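Local atomic coordinates of endoribonuclease L-PSP/chorismate mutase-like domain-containing protein (Agrobacterium tumefaciens, PDB entry 3D01), a protein that is of unknown function but adopts the YjgF/chorismate mutase-like fold of a putative endoribonuclease family and assembles as a trimer. Residues R17-F23 / L128-V132; Y35-T39 / Q87-A91; A73-E78 / L120-A125; R101-G107 / P136-A142. One frame throughout, in Å; residues are numbered along the deposited sequence.

Interaction 1 (R17-F23 / L128-V132); sequences RLKELGF and LIATV
Val132 lies over the last turns of helix 3-21, its CG2 3.6 Å from Leu18 CA and 3.8 Å from Leu21 CD1. The segments run largely antiparallel, their N-to-C directions 133° apart and their axes 9.8 Å apart at closest approach; Arg17 and Val132 come nearest, CA to CA 5.3 Å. One turn back, Leu128 (chi1 t, chi2 t) reaches three residues: its CD2 is 3.9 Å from Leu18 CD1, its CG 4.0 Å from Leu21 CD1, and its CD1 3.7 Å from Phe23 CE2. The contact seats the N-terminal helix on helix 118-133, one of the two long helices that back the sheet in this YjgF-like fold. Helix 3-21 ends in a Schellman motif: Gly22, at phi 114°, turns the chain, with Phe23 N hydrogen-bonded to Leu18 O at 3.1 Å and Gly22 N to Lys19 O at 2.9 Å, and Phe23 swings back toward Leu128 and helix 70-91. Leu21 CD1 also lies 4.0 Å from Thr131 CG2, while the Thr131 hydroxyl is hydrogen-bonded to Asn127 O. Arg17 reaches across toward the C-terminal end of helix 118-133, its CD 3.6 Å from both Thr131 O and Val132 O.

Interaction 2 (Y35-T39 / Q87-A91); sequences YVPFT and QVKAA
The segment 35-39 is extended at Tyr35 and Val36, kinks at Pro37 (phi/psi -65/-24°), and enters strand 38-41 with Phe38 and Thr39 extended. Facing it, 87-91 is regular alpha helix, the last turn of helix 70-91, with Ala91 N hydrogen-bonded to Gln87 O at 2.9 Å. Pro37 and Gln87 are the nearest pair, CA to CA 6.8 Å. Phe38 points its CA-to-CB bond at the helix and, with chi1 p (58°) and chi2 84°, lays one ring face on Ala91: Ala91 CB sits 3.7 Å from the ring centroid and 14° off the normal, a CH-pi contact, with Phe38 CE1 3.6 Å from Ala91 CB. Ala90 CB lies 4.2 Å from Phe38 CE2. Gln87, m at both chi1 and chi2, carries its amide over the proline, Gln87 OE1 3.1 Å from Pro37 CB. Leu45 of the adjoining strand 44-54 touches both Phe38 and Ala91. Thr39 points away from the helix, and its hydroxyl is hydrogen-bonded to Ile103 O of a neighbouring subunit, while Tyr35 makes a cation-pi contact with Arg141 of that subunit. The segment therefore meets its own helix through Phe38 and Pro37. Within the chain the join is made by van der Waals and CH-pi contacts, so it rests on shape: one aromatic face laid on Ala91, with Ala90 beside it.

Interaction 3 (A73-E78 / L120-A125); sequences AQRAAE and LVINGA
Leu120 opens this helix pair: its carbonyl O accepts a hydrogen bond from Gln74 NE2 at 2.9 Å, Gln74 extending there with chi1 m and chi2 t. Both segments are alpha-helical, run in roughly the same direction, and cross at -36° with axes only 6.7 Å apart. Val121 (chi1 t) comes next, its CG2 3.7 Å from Ala73 CB and its CG1 3.6 Å from Ala73 O; its own carbonyl O is 3.1 Å from Ala77 CB. Ile122 turns its CA-to-CB bond away, toward the sheet, yet with Val121, Gly124 and Ala125 it forms the hole that receives Ala77 as a knob. Asn123 takes little part; its OD1 is probably hydrogen-bonded to Arg141 NH1. Gly124 is the pivot, its CA 4.5 Å from the CA of Gln74 and 3.8 Å from Gln74 O; a CB here would strike that oxygen, so glycine allows the close crossing. Its carbonyl O shares a water with Glu78, the water donating to Gly124 O at 2.8 Å and to Glu78 OE2 at 2.7 Å. Ala125 finishes the walk, its CB 4.1 Å from Ala77 CB and 3.5 Å from Ala77 O. Here the two helices that cover the sheet of the YjgF-like domain meet. Alanine and glycine at the crossing bring backbone almost against backbone, while Gln74 and the bridging water meet carbonyls along its more open side.

Interaction 4 (R101-G107 / P136-A142); sequences RVIKLNG and PGRHARA
Six hydrogen bonds tie 101-107 to 136-142. Arg101 NH1 reaches Arg138 O at 2.8 Å, and Val102 N bonds to Pro136 O at 2.9 Å. Parallel ladder bonds follow: Ala140 N to Ile103 O 3.0 Å, Leu105 N to Ala140 O 3.1 Å, Ala142 N to Leu105 O 3.1 Å and Gly107 N to Ala142 O 2.8 Å. Residues 136-137 are 3-10, Arg138 is loop, and the paired strand covers 140-142. Lys104, Leu105 and Asn106 pair with Ala140, Arg141 and Ala142, the strand axes 4.7 Å apart and 9° from parallel. Ile103 (psi -46°) and Lys104 form a classic bulge opposite Ile160. His139, chi1 p, bonds through ND1 to Gly137 O at 2.6 Å and takes Leu105 CD1 over its ring face, 3.9 Å from the centroid. Lys104 CD packs 3.8 Å from Ala140 CB, and Lys104 NZ makes a salt bridge with Asp158 of a neighbouring subunit. This is the parallel pair of a beta-alpha-beta crossover through helix 118-133, as in the YjgF-like fold.

Helix 118-133 ties interactions 1, 3 and 4 together. Phe23 of interaction 1 packs on interaction 3, its CZ 3.2 Å from Arg75 NH1, while Ile129 drops onto the strand pair of interaction 4, its CD1 3.5 Å from Leu105 CD1. Interaction 3 reaches that pair through a probable hydrogen bond, Asn123 OD1 to Arg141 NH1 2.7 Å. Interaction 2 stands apart, its centre about 21 Å from that of interaction 3 although both use helix 70-91. Its centre is about 16 Å from that of interaction 4 (nearest atoms about 7 Å), yet segment 35-39 of one copy docks on the 101-107/136-142 pair of another. The bound polyether sits by Thr61, Asp67 and Asn152, outside all four contacts.

Interaction 1 (R17-F23 / L128-V132)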
loop_
_atom_site.group_PDB
_atom_site.type_symbol
_atom_site.label_atom_id
_atom_site.label_comp_id
_atom_site.label_asym_id
_atom_site.label_seq_id
_atom_site.Cartn_x
_atom_site.Cartn_y
_atom_site.Cartn_z
ATOM N N ARG I 17 5.222 -10.926 -26.545
ATOM C CA ARG I 17 5.028 -11.943 -25.512
ATOM C C ARG I 17 3.620 -11.852 -24.906
ATOM O O ARG I 17 2.992 -12.860 -24.659
ATOM C CB ARG I 17 6.060 -11.795 -24.420
ATOM C CG ARG I 17 7.474 -12.124 -24.874
ATOM C CD ARG I 17 8.348 -12.263 -23.676
ATOM N NE ARG I 17 9.753 -11.895 -23.814
ATOM C CZ ARG I 17 10.700 -12.607 -24.434
ATOM N NH1 ARG I 17 10.411 -13.726 -25.151
ATOM N NH2 ARG I 17 11.960 -12.153 -24.389
ATOM N N LEU I 18 3.133 -10.640 -24.725
ATOM C CA LEU I 18 1.801 -10.455 -24.161
ATOM C C LEU I 18 0.724 -10.950 -25.122
ATOM O O LEU I 18 -0.247 -11.580 -24.697
ATOM C CB LEU I 18 1.588 -8.994 -23.832
ATOM C CG LEU I 18 0.277 -8.628 -23.135
ATOM C CD1 LEU I 18 0.119 -9.513 -21.861
ATOM C CD2 LEU I 18 0.325 -7.116 -22.848
ATOM N N LYS I 19 0.877 -10.667 -26.416
ATOM C CA LYS I 19 -0.038 -11.245 -27.421
ATOM C C LYS I 19 -0.035 -12.791 -27.423
ATOM O O LYS I 19 -1.076 -13.431 -27.557
ATOM C CB LYS I 19 0.286 -10.724 -28.816
ATOM C CG LYS I 19 0.092 -9.265 -28.973
ATOM C CD LYS I 19 0.323 -8.806 -30.392
ATOM C CE LYS I 19 0.241 -7.286 -30.453
ATOM N NZ LYS I 19 0.784 -6.707 -31.706
ATOM N N GLU I 20 1.137 -13.395 -27.264
ATOM C CA GLU I 20 1.241 -14.840 -27.176
ATOM C C GLU I 20 0.470 -15.373 -25.982
ATOM O O GLU I 20 0.068 -16.533 -25.968
ATOM C CB GLU I 20 2.689 -15.259 -27.070
ATOM C CG GLU I 20 3.490 -14.998 -28.343
ATOM C CD GLU I 20 4.966 -15.310 -28.181
ATOM O OE1 GLU I 20 5.467 -15.391 -27.048
ATOM O OE2 GLU I 20 5.654 -15.461 -29.204
ATOM N N LEU I 21 0.275 -14.529 -24.979
ATOM C CA LEU I 21 -0.504 -14.923 -23.805
ATOM C C LEU I 21 -2.000 -14.662 -23.977
ATOM O O LEU I 21 -2.812 -15.107 -23.158
ATOM C CB LEU I 21 0.004 -14.186 -22.578
ATOM C CG LEU I 21 1.339 -14.619 -21.986
ATOM C CD1 LEU I 21 1.626 -13.770 -20.722
ATOM C CD2 LEU I 21 1.339 -16.094 -21.636
ATOM N N GLY I 22 -2.378 -13.939 -25.017
ATOM C CA GLY I 22 -3.774 -13.739 -25.346
ATOM C C GLY I 22 -4.249 -12.312 -25.215
ATOM O O GLY I 22 -5.438 -12.042 -25.404
ATOM N N PHE I 23 -3.342 -11.384 -24.944
ATOM C CA PHE I 23 -3.721 -10.005 -24.676
ATOM C C PHE I 23 -3.053 -8.963 -25.580
ATOM O O PHE I 23 -1.864 -9.046 -25.885
ATOM C CB PHE I 23 -3.396 -9.655 -23.220
ATOM C CG PHE I 23 -4.002 -10.591 -22.216
ATOM C CD1 PHE I 23 -5.252 -10.336 -21.685
ATOM C CD2 PHE I 23 -3.315 -11.714 -21.784
ATOM C CE1 PHE I 23 -5.794 -11.181 -20.737
ATOM C CE2 PHE I 23 -3.855 -12.565 -20.852
ATOM C CZ PHE I 23 -5.108 -12.295 -20.333
ATOM N N LEU I 128 1.829 -13.314 -15.386
ATOM C CA LEU I 128 1.729 -12.591 -16.637
ATOM C C LEU I 128 2.862 -11.565 -16.711
ATOM O O LEU I 128 3.589 -11.492 -17.703
ATOM C CB LEU I 128 0.323 -11.943 -16.800
ATOM C CG LEU I 128 0.109 -11.131 -18.089
ATOM C CD1 LEU I 128 -1.359 -11.082 -18.519
ATOM C CD2 LEU I 128 0.711 -9.708 -18.017
ATOM N N ILE I 129 3.027 -10.783 -15.659
ATOM C CA ILE I 129 4.084 -9.762 -15.614
ATOM C C ILE I 129 5.511 -10.331 -15.694
ATOM O O ILE I 129 6.330 -9.806 -16.461
ATOM C CB ILE I 129 3.944 -8.893 -14.354
ATOM C CG1 ILE I 129 2.672 -8.052 -14.485
ATOM C CG2 ILE I 129 5.220 -8.074 -14.135
ATOM C CD1 ILE I 129 2.314 -7.277 -13.256
ATOM N N ALA I 130 5.809 -11.371 -14.913
ATOM C CA ALA I 130 7.113 -12.034 -14.975
ATOM C C ALA I 130 7.376 -12.662 -16.348
ATOM O O ALA I 130 8.522 -12.567 -16.857
ATOM C CB ALA I 130 7.240 -13.063 -13.883
ATOM N N THR I 131 6.345 -13.258 -16.964
ATOM C CA THR I 131 6.473 -13.844 -18.312
ATOM C C THR I 131 6.843 -12.844 -19.409
ATOM O O THR I 131 7.757 -13.095 -20.190
ATOM C CB THR I 131 5.206 -14.618 -18.735
ATOM O OG1 THR I 131 4.990 -15.672 -17.798
ATOM C CG2 THR I 131 5.348 -15.214 -20.153
ATOM N N VAL I 132 6.132 -11.733 -19.464
ATOM C CA VAL I 132 6.273 -10.723 -20.507
ATOM C C VAL I 132 7.561 -9.903 -20.333
ATOM O O VAL I 132 8.200 -9.533 -21.336
ATOM C CB VAL I 132 4.986 -9.834 -20.533
ATOM C CG1 VAL I 132 5.203 -8.575 -21.275
ATOM C CG2 VAL I 132 3.796 -10.641 -21.111
#

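Interaction 2 (Y35-T39 / Q87-A91)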
loop_
_atom_site.group_PDB
_atom_site.type_symbol
_atom_site.label_atom_id
_atom_site.label_comp_id
_atom_site.label_asym_id
_atom_site.label_seq_id
_atom_site.Cartn_x
_atom_site.Cartn_y
_atom_site.Cartn_z
ATOM N N TYR I 35 -7.246 12.853 -9.475
ATOM C CA TYR I 35 -6.255 11.787 -9.389
ATOM C C TYR I 35 -5.918 11.330 -10.807
ATOM O O TYR I 35 -6.724 11.436 -11.735
ATOM C CB TYR I 35 -6.694 10.616 -8.518
ATOM C CG TYR I 35 -7.946 9.916 -8.963
ATOM C CD1 TYR I 35 -7.892 8.614 -9.461
ATOM C CD2 TYR I 35 -9.206 10.533 -8.837
ATOM C CE1 TYR I 35 -9.049 7.940 -9.846
ATOM C CE2 TYR I 35 -10.356 9.883 -9.232
ATOM C CZ TYR I 35 -10.271 8.580 -9.738
ATOM O OH TYR I 35 -11.413 7.915 -10.129
ATOM N N VAL I 36 -4.695 10.840 -10.927
ATOM C CA VAL I 36 -4.116 10.500 -12.200
ATOM C C VAL I 36 -3.772 9.007 -12.241
ATOM O O VAL I 36 -3.648 8.382 -11.184
ATOM C CB VAL I 36 -2.900 11.398 -12.461
ATOM C CG1 VAL I 36 -3.379 12.820 -12.719
ATOM C CG2 VAL I 36 -1.923 11.372 -11.289
ATOM N N PRO I 37 -3.648 8.428 -13.461
ATOM C CA PRO I 37 -3.317 7.007 -13.566
ATOM C C PRO I 37 -1.932 6.628 -13.046
ATOM O O PRO I 37 -1.719 5.484 -12.656
ATOM C CB PRO I 37 -3.435 6.730 -15.071
ATOM C CG PRO I 37 -4.232 7.830 -15.600
ATOM C CD PRO I 37 -3.875 9.006 -14.788
ATOM N N PHE I 38 -1.005 7.587 -13.025
ATOM C CA PHE I 38 0.331 7.335 -12.497
ATOM C C PHE I 38 1.013 8.646 -12.132
ATOM O O PHE I 38 0.631 9.720 -12.627
ATOM C CB PHE I 38 1.182 6.559 -13.534
ATOM C CG PHE I 38 1.321 7.277 -14.880
ATOM C CD1 PHE I 38 2.278 8.245 -15.059
ATOM C CD2 PHE I 38 0.469 6.982 -15.934
ATOM C CE1 PHE I 38 2.384 8.934 -16.297
ATOM C CE2 PHE I 38 0.569 7.635 -17.146
ATOM C CZ PHE I 38 1.533 8.612 -17.324
ATOM N N THR I 39 2.011 8.549 -11.265
ATOM C CA THR I 39 2.907 9.662 -10.966
ATOM C C THR I 39 4.317 9.104 -11.019
ATOM O O THR I 39 4.505 7.887 -10.926
ATOM C CB THR I 39 2.680 10.289 -9.567
ATOM O OG1 THR I 39 2.729 9.276 -8.550
ATOM C CG2 THR I 39 1.369 11.015 -9.495
ATOM N N GLN I 87 -0.625 1.552 -18.606
ATOM C CA GLN I 87 -0.278 2.832 -17.973
ATOM C C GLN I 87 1.228 3.057 -17.957
ATOM O O GLN I 87 1.699 4.169 -18.146
ATOM C CB GLN I 87 -0.794 2.872 -16.531
ATOM C CG GLN I 87 -2.321 2.761 -16.434
ATOM C CD GLN I 87 -3.095 3.887 -17.088
ATOM O OE1 GLN I 87 -2.558 4.937 -17.458
ATOM N NE2 GLN I 87 -4.396 3.677 -17.206
ATOM N N VAL I 88 1.986 1.995 -17.711
ATOM C CA VAL I 88 3.425 2.101 -17.701
ATOM C C VAL I 88 3.906 2.476 -19.108
ATOM O O VAL I 88 4.781 3.314 -19.245
ATOM C CB VAL I 88 4.110 0.797 -17.269
ATOM C CG1 VAL I 88 5.618 0.960 -17.336
ATOM C CG2 VAL I 88 3.668 0.374 -15.833
ATOM N N LYS I 89 3.347 1.843 -20.124
ATOM C CA LYS I 89 3.703 2.186 -21.518
ATOM C C LYS I 89 3.471 3.671 -21.794
ATOM O O LYS I 89 4.346 4.345 -22.393
ATOM C CB LYS I 89 2.901 1.332 -22.508
ATOM C CG LYS I 89 3.338 1.551 -23.969
ATOM C CD LYS I 89 2.633 0.611 -24.914
ATOM C CE LYS I 89 2.983 0.974 -26.388
ATOM N NZ LYS I 89 2.187 0.201 -27.332
ATOM N N ALA I 90 2.308 4.178 -21.389
ATOM C CA ALA I 90 1.991 5.605 -21.470
ATOM C C ALA I 90 3.016 6.480 -20.733
ATOM O O ALA I 90 3.519 7.499 -21.275
ATOM C CB ALA I 90 0.576 5.870 -20.947
ATOM N N ALA I 91 3.354 6.065 -19.516
ATOM C CA ALA I 91 4.284 6.780 -18.658
ATOM C C ALA I 91 5.682 6.895 -19.284
ATOM O O ALA I 91 6.399 7.874 -19.057
ATOM C CB ALA I 91 4.387 6.076 -17.290
#

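Interaction 3 (A73-E78 / L120-A125)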
loop_
_atom_site.group_PDB
_atom_site.type_symbol
_atom_site.label_atom_id
_atom_site.label_comp_id
_atom_site.label_asym_id
_atom_site.label_seq_id
_atom_site.Cartn_x
_atom_site.Cartn_y
_atom_site.Cartn_z
ATOM N N ALA I 73 -11.144 -15.291 -11.408
ATOM C CA ALA I 73 -10.454 -14.254 -10.667
ATOM C C ALA I 73 -9.016 -14.093 -11.171
ATOM O O ALA I 73 -8.508 -12.970 -11.259
ATOM C CB ALA I 73 -10.460 -14.574 -9.152
ATOM N N GLN I 74 -8.358 -15.200 -11.504
ATOM C CA GLN I 74 -7.037 -15.127 -12.121
ATOM C C GLN I 74 -7.063 -14.347 -13.448
ATOM O O GLN I 74 -6.173 -13.558 -13.712
ATOM C CB GLN I 74 -6.461 -16.523 -12.339
ATOM C CG GLN I 74 -5.967 -17.135 -11.044
ATOM C CD GLN I 74 -5.645 -18.609 -11.145
ATOM O OE1 GLN I 74 -6.188 -19.333 -11.994
ATOM N NE2 GLN I 74 -4.737 -19.077 -10.270
ATOM N N ARG I 75 -8.053 -14.582 -14.289
ATOM C CA ARG I 75 -8.232 -13.760 -15.484
ATOM C C ARG I 75 -8.422 -12.301 -15.155
ATOM O O ARG I 75 -7.879 -11.441 -15.804
ATOM C CB ARG I 75 -9.458 -14.193 -16.257
ATOM C CG ARG I 75 -9.623 -13.498 -17.627
ATOM C CD ARG I 75 -8.455 -13.764 -18.574
ATOM N NE ARG I 75 -8.085 -15.183 -18.544
ATOM C CZ ARG I 75 -7.204 -15.774 -19.344
ATOM N NH1 ARG I 75 -6.586 -15.097 -20.303
ATOM N NH2 ARG I 75 -6.944 -17.070 -19.181
ATOM N N ALA I 76 -9.244 -12.008 -14.156
ATOM C CA ALA I 76 -9.335 -10.636 -13.654
ATOM C C ALA I 76 -7.963 -10.036 -13.297
ATOM O O ALA I 76 -7.657 -8.913 -13.696
ATOM C CB ALA I 76 -10.297 -10.541 -12.434
ATOM N N ALA I 77 -7.141 -10.795 -12.565
ATOM C CA ALA I 77 -5.826 -10.319 -12.131
ATOM C C ALA I 77 -4.927 -10.014 -13.378
ATOM O O ALA I 77 -4.244 -8.984 -13.461
ATOM C CB ALA I 77 -5.177 -11.355 -11.224
ATOM N N GLU I 78 -4.994 -10.909 -14.347
ATOM C CA GLU I 78 -4.279 -10.760 -15.646
ATOM C C GLU I 78 -4.677 -9.461 -16.319
ATOM O O GLU I 78 -3.811 -8.697 -16.747
ATOM C CB GLU I 78 -4.591 -11.928 -16.565
ATOM C CG GLU I 78 -3.895 -13.257 -16.209
ATOM C CD GLU I 78 -4.378 -14.466 -17.023
ATOM O OE1 GLU I 78 -5.520 -14.496 -17.544
ATOM O OE2 GLU I 78 -3.580 -15.430 -17.149
ATOM N N LEU I 120 -3.346 -17.162 -4.971
ATOM C CA LEU I 120 -3.556 -17.840 -6.247
ATOM C C LEU I 120 -4.172 -16.899 -7.272
ATOM O O LEU I 120 -3.863 -16.971 -8.489
ATOM C CB LEU I 120 -4.451 -19.042 -6.038
ATOM C CG LEU I 120 -3.875 -20.085 -5.086
ATOM C CD1 LEU I 120 -4.752 -21.349 -5.174
ATOM C CD2 LEU I 120 -2.423 -20.353 -5.383
ATOM N N VAL I 121 -5.052 -16.020 -6.798
ATOM C CA VAL I 121 -5.692 -15.048 -7.684
ATOM C C VAL I 121 -4.672 -14.080 -8.246
ATOM O O VAL I 121 -4.609 -13.858 -9.447
ATOM C CB VAL I 121 -6.830 -14.293 -6.962
ATOM C CG1 VAL I 121 -7.327 -13.092 -7.824
ATOM C CG2 VAL I 121 -7.948 -15.304 -6.587
ATOM N N ILE I 122 -3.849 -13.526 -7.372
ATOM C CA ILE I 122 -2.874 -12.528 -7.779
ATOM C C ILE I 122 -1.753 -13.182 -8.593
ATOM O O ILE I 122 -1.129 -12.519 -9.420
ATOM C CB ILE I 122 -2.347 -11.717 -6.574
ATOM C CG1 ILE I 122 -3.502 -10.983 -5.875
ATOM C CG2 ILE I 122 -1.275 -10.733 -7.021
ATOM C CD1 ILE I 122 -4.399 -10.058 -6.780
ATOM N N ASN I 123 -1.547 -14.482 -8.415
ATOM C CA ASN I 123 -0.627 -15.221 -9.304
ATOM C C ASN I 123 -0.964 -15.024 -10.782
ATOM O O ASN I 123 -0.047 -15.045 -11.608
ATOM C CB ASN I 123 -0.565 -16.707 -8.984
ATOM C CG ASN I 123 0.224 -17.006 -7.704
ATOM O OD1 ASN I 123 0.925 -16.145 -7.160
ATOM N ND2 ASN I 123 0.103 -18.237 -7.215
ATOM N N GLY I 124 -2.247 -14.824 -11.116
ATOM C CA GLY I 124 -2.662 -14.396 -12.486
ATOM C C GLY I 124 -1.839 -13.204 -12.992
ATOM O O GLY I 124 -1.263 -13.231 -14.094
ATOM N N ALA I 125 -1.733 -12.162 -12.171
ATOM C CA ALA I 125 -1.007 -10.937 -12.539
ATOM C C ALA I 125 0.490 -11.257 -12.489
ATOM O O ALA I 125 1.230 -10.998 -13.437
ATOM C CB ALA I 125 -1.373 -9.763 -11.578
HETATM O O HOH W 1 -1.180 -15.403 -15.810
#

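Interaction 4 (R101-G107 / P136-A142)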
loop_
_atom_site.group_PDB
_atom_site.type_symbol
_atom_site.label_atom_id
_atom_site.label_comp_id
_atom_site.label_asym_id
_atom_site.label_seq_id
_atom_site.Cartn_x
_atom_site.Cartn_y
_atom_site.Cartn_z
ATOM N N ARG I 101 12.725 -2.526 -13.133
ATOM C CA ARG I 101 12.251 -3.559 -12.211
ATOM C C ARG I 101 10.809 -3.229 -11.810
ATOM O O ARG I 101 10.507 -2.077 -11.512
ATOM C CB ARG I 101 13.139 -3.559 -10.969
ATOM C CG ARG I 101 12.616 -4.252 -9.729
ATOM C CD ARG I 101 12.523 -5.718 -9.914
ATOM N NE ARG I 101 13.861 -6.245 -10.051
ATOM C CZ ARG I 101 14.159 -7.508 -10.336
ATOM N NH1 ARG I 101 13.205 -8.420 -10.517
ATOM N NH2 ARG I 101 15.445 -7.853 -10.449
ATOM N N VAL I 102 9.941 -4.238 -11.818
ATOM C CA VAL I 102 8.640 -4.116 -11.148
ATOM C C VAL I 102 8.930 -4.347 -9.668
ATOM O O VAL I 102 9.306 -5.442 -9.251
ATOM C CB VAL I 102 7.603 -5.113 -11.663
ATOM C CG1 VAL I 102 6.290 -4.992 -10.828
ATOM C CG2 VAL I 102 7.379 -4.905 -13.201
ATOM N N ILE I 103 8.790 -3.291 -8.887
ATOM C CA ILE I 103 9.214 -3.289 -7.498
ATOM C C ILE I 103 8.181 -3.939 -6.595
ATOM O O ILE I 103 8.504 -4.810 -5.749
ATOM C CB ILE I 103 9.506 -1.857 -7.001
ATOM C CG1 ILE I 103 10.787 -1.322 -7.670
ATOM C CG2 ILE I 103 9.681 -1.837 -5.446
ATOM C CD1 ILE I 103 12.033 -2.139 -7.327
ATOM N N LYS I 104 6.934 -3.549 -6.814
ATOM C CA LYS I 104 5.843 -4.035 -5.947
ATOM C C LYS I 104 4.499 -4.009 -6.667
ATOM O O LYS I 104 4.217 -3.098 -7.414
ATOM C CB LYS I 104 5.801 -3.169 -4.672
ATOM C CG LYS I 104 4.679 -3.466 -3.668
ATOM C CD LYS I 104 4.993 -4.750 -2.919
ATOM C CE LYS I 104 3.936 -5.006 -1.828
ATOM N NZ LYS I 104 3.882 -3.905 -0.785
ATOM N N LEU I 105 3.693 -5.036 -6.428
ATOM C CA LEU I 105 2.266 -5.012 -6.756
ATOM C C LEU I 105 1.476 -5.243 -5.462
ATOM O O LEU I 105 1.815 -6.140 -4.667
ATOM C CB LEU I 105 1.889 -6.137 -7.735
ATOM C CG LEU I 105 2.559 -6.200 -9.097
ATOM C CD1 LEU I 105 1.953 -7.424 -9.815
ATOM C CD2 LEU I 105 2.374 -4.925 -9.901
ATOM N N ASN I 106 0.427 -4.466 -5.287
ATOM C CA ASN I 106 -0.574 -4.716 -4.235
ATOM C C ASN I 106 -1.829 -5.257 -4.918
ATOM O O ASN I 106 -2.462 -4.559 -5.700
ATOM C CB ASN I 106 -0.871 -3.453 -3.415
ATOM C CG ASN I 106 0.368 -2.886 -2.747
ATOM O OD1 ASN I 106 0.841 -1.788 -3.091
ATOM N ND2 ASN I 106 0.903 -3.620 -1.796
ATOM N N GLY I 107 -2.151 -6.518 -4.629
ATOM C CA GLY I 107 -3.273 -7.221 -5.213
ATOM C C GLY I 107 -4.426 -7.293 -4.230
ATOM O O GLY I 107 -4.331 -7.951 -3.189
ATOM N N PRO I 136 13.301 -8.833 -14.794
ATOM C CA PRO I 136 12.861 -7.522 -14.305
ATOM C C PRO I 136 11.385 -7.465 -13.861
ATOM O O PRO I 136 11.033 -6.581 -13.082
ATOM C CB PRO I 136 13.079 -6.610 -15.508
ATOM C CG PRO I 136 14.194 -7.251 -16.231
ATOM C CD PRO I 136 13.902 -8.706 -16.137
ATOM N N GLY I 137 10.551 -8.386 -14.361
ATOM C CA GLY I 137 9.159 -8.472 -13.936
ATOM C C GLY I 137 8.921 -9.056 -12.548
ATOM O O GLY I 137 7.823 -8.929 -12.004
ATOM N N ARG I 138 9.926 -9.712 -11.974
ATOM C CA ARG I 138 9.785 -10.352 -10.671
ATOM C C ARG I 138 9.771 -9.304 -9.567
ATOM O O ARG I 138 10.663 -8.473 -9.449
ATOM C CB ARG I 138 10.897 -11.390 -10.478
ATOM C CG ARG I 138 10.795 -12.539 -11.478
ATOM C CD ARG I 138 11.191 -13.860 -10.834
ATOM N NE ARG I 138 12.523 -13.773 -10.271
ATOM C CZ ARG I 138 13.020 -14.582 -9.336
ATOM N NH1 ARG I 138 14.267 -14.388 -8.923
ATOM N NH2 ARG I 138 12.299 -15.570 -8.806
ATOM N N HIS I 139 8.736 -9.359 -8.740
ATOM C CA HIS I 139 8.364 -8.243 -7.868
ATOM C C HIS I 139 8.017 -8.716 -6.473
ATOM O O HIS I 139 7.651 -9.901 -6.286
ATOM C CB HIS I 139 7.112 -7.565 -8.440
ATOM C CG HIS I 139 6.051 -8.542 -8.861
ATOM N ND1 HIS I 139 6.077 -9.181 -10.089
ATOM C CD2 HIS I 139 4.977 -9.046 -8.194
ATOM C CE1 HIS I 139 5.063 -10.025 -10.158
ATOM N NE2 HIS I 139 4.369 -9.948 -9.031
ATOM N N ALA I 140 8.134 -7.791 -5.518
ATOM C CA ALA I 140 7.540 -7.941 -4.176
ATOM C C ALA I 140 6.016 -7.781 -4.307
ATOM O O ALA I 140 5.508 -7.219 -5.303
ATOM C CB ALA I 140 8.092 -6.944 -3.189
ATOM N N ARG I 141 5.278 -8.265 -3.299
ATOM C CA ARG I 141 3.830 -8.333 -3.453
ATOM C C ARG I 141 3.112 -8.375 -2.117
ATOM O O ARG I 141 3.661 -8.868 -1.145
ATOM C CB ARG I 141 3.465 -9.637 -4.169
ATOM C CG ARG I 141 2.183 -9.646 -4.901
ATOM C CD ARG I 141 2.016 -10.966 -5.711
ATOM N NE ARG I 141 1.570 -12.111 -4.916
ATOM C CZ ARG I 141 1.176 -13.280 -5.447
ATOM N NH1 ARG I 141 1.163 -13.456 -6.739
ATOM N NH2 ARG I 141 0.755 -14.267 -4.681
ATOM N N ALA I 142 1.877 -7.885 -2.120
ATOM C CA ALA I 142 0.894 -8.219 -1.094
ATOM C C ALA I 142 -0.373 -8.699 -1.801
ATOM O O ALA I 142 -0.704 -8.232 -2.889
ATOM C CB ALA I 142 0.589 -7.049 -0.214
#